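Local coordinates for thymidylate synthase ThyX (PDB 4P5B), which methylates UMP and dUMP at the uracil ring, as a flavin-dependent homotetrameric enzyme of the ThyX family that binds FAD between its subunits, at the interface of chains A and B. Sequence-based numbering; all coordinates share one arbitrary frame. Chains: chain A/B, Thymidylate synthase ThyX.

The interface of chains A and B. Residues chain A 164, 167; chain B 109, 113-114, 117, 137, 206, 208.
A:Ile164 plugs into a pocket on chain B, and its CD1 methyl caps one face of the B:Arg113 guanidinium, 3.5 Å above the plane and toward the rim, with NE 3.7 Å from CD1. A:Ile164 CD1 also meets ring carbon CG of B:Pro109 at 3.8 Å. With CG1 beside the backbone N (chi1 -75°) and CG2 anti to it, the isoleucine splits its branches: CG1 passes B:Leu114 CD2 at 4.1 Å, near B:Gln117 CG, while CG2 touches B:Val137 CG2, the side chains crossing perpendicularly. A:Leu167 CD1 and B:Pro109 CD meet tip to tip at 3.7 Å.

A second shell fixes the guanidinium. B:Arg113, bent at chi2 (-91°), grips B:Glu208 side-on: NE donates to OE1 at 2.6 Å in a nearly straight hydrogen bond (177° at H), also a salt bridge, and NH2 donates to OE2. Both oxygens are met syn by donors tilted from the carboxylate plane, yet lie near the guanidinium plane. B:Gln206 NE2 donates to B:Glu208 OE2 at 3.1 Å from above the carboxylate, on the face opposite to NH2. A leucine in place of B:Arg113 would probably leave B:Glu208 without its cationic mate and A:Ile164 CD1 without its flat platform.

In the homotetramer, this patch recurs with chains exchanged. A:Ile164, on helix 162-165, points between the 109-117 segment, helix 133-157 and the start of helix 207-223 of chain B; A:Leu167 lies on 3-10 helix 166-168. The contact centre is about 14 Å from B:Arg193, the predicted active-site arginine.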
# COMPACT_ATOMS: atom_id res chain seq x y z
N ILE A 164 -18.25 -14.72 -20.57
CA ILE A 164 -17.67 -15.78 -21.37
C ILE A 164 -17.57 -15.26 -22.81
O ILE A 164 -16.56 -15.47 -23.48
CB ILE A 164 -18.59 -17.03 -21.40
CG1 ILE A 164 -18.53 -17.80 -20.08
CG2 ILE A 164 -18.24 -18.05 -22.62
CD1 ILE A 164 -17.10 -18.25 -19.75
N LEU A 167 -14.35 -13.51 -24.18
CA LEU A 167 -13.05 -14.13 -24.29
C LEU A 167 -12.45 -13.93 -25.66
O LEU A 167 -11.23 -14.06 -25.82
CB LEU A 167 -13.10 -15.63 -24.08
CG LEU A 167 -13.75 -16.28 -22.85
CD1 LEU A 167 -13.31 -17.67 -22.75
CD2 LEU A 167 -13.42 -15.52 -21.61
N PRO B 109 -13.49 -22.31 -21.98
CA PRO B 109 -14.06 -22.96 -20.79
C PRO B 109 -14.25 -24.45 -21.08
O PRO B 109 -14.43 -24.83 -22.26
CB PRO B 109 -15.44 -22.33 -20.65
CG PRO B 109 -15.51 -21.18 -21.64
CD PRO B 109 -14.30 -21.22 -22.54
N ARG B 113 -18.04 -26.21 -17.12
CA ARG B 113 -17.92 -24.85 -16.60
C ARG B 113 -19.13 -24.04 -16.99
O ARG B 113 -19.70 -23.30 -16.18
CB ARG B 113 -16.66 -24.16 -17.13
CG ARG B 113 -16.31 -22.80 -16.45
CD ARG B 113 -16.95 -21.67 -17.18
NE ARG B 113 -16.52 -20.33 -16.79
CZ ARG B 113 -17.32 -19.45 -16.19
NH1 ARG B 113 -18.59 -19.80 -15.90
NH2 ARG B 113 -16.89 -18.24 -15.88
N LEU B 114 -19.51 -24.22 -18.25
CA LEU B 114 -20.52 -23.39 -18.90
C LEU B 114 -21.90 -23.41 -18.23
O LEU B 114 -22.69 -22.49 -18.41
CB LEU B 114 -20.62 -23.77 -20.37
CG LEU B 114 -20.07 -22.77 -21.37
CD1 LEU B 114 -21.25 -22.07 -22.01
CD2 LEU B 114 -19.14 -21.77 -20.69
N GLN B 117 -22.54 -20.03 -15.61
CA GLN B 117 -22.24 -18.71 -16.20
C GLN B 117 -22.99 -17.66 -15.40
O GLN B 117 -24.14 -17.89 -15.03
CB GLN B 117 -22.67 -18.65 -17.67
CG GLN B 117 -21.95 -19.61 -18.61
CD GLN B 117 -22.78 -19.91 -19.87
OE1 GLN B 117 -23.15 -21.04 -20.11
NE2 GLN B 117 -23.06 -18.89 -20.67
N VAL B 137 -19.42 -22.27 -28.30
CA VAL B 137 -18.26 -21.48 -27.78
C VAL B 137 -16.92 -21.97 -28.39
O VAL B 137 -16.10 -21.17 -28.86
CB VAL B 137 -18.20 -21.47 -26.23
CG1 VAL B 137 -16.86 -20.99 -25.74
CG2 VAL B 137 -19.33 -20.65 -25.65
N GLN B 206 -15.80 -14.33 -11.24
CA GLN B 206 -15.82 -15.23 -12.38
C GLN B 206 -15.14 -16.58 -11.99
O GLN B 206 -14.24 -16.62 -11.12
CB GLN B 206 -15.15 -14.52 -13.56
CG GLN B 206 -15.04 -15.34 -14.80
CD GLN B 206 -15.06 -14.51 -16.05
OE1 GLN B 206 -15.14 -13.24 -16.02
NE2 GLN B 206 -15.09 -15.21 -17.17
N GLU B 208 -13.11 -18.63 -13.44
CA GLU B 208 -11.70 -18.77 -13.75
C GLU B 208 -10.78 -18.17 -12.69
O GLU B 208 -9.79 -18.84 -12.34
CB GLU B 208 -11.41 -18.20 -15.15
CG GLU B 208 -11.93 -19.09 -16.25
CD GLU B 208 -13.45 -18.88 -16.56
OE1 GLU B 208 -14.03 -19.71 -17.28
OE2 GLU B 208 -14.07 -17.88 -16.10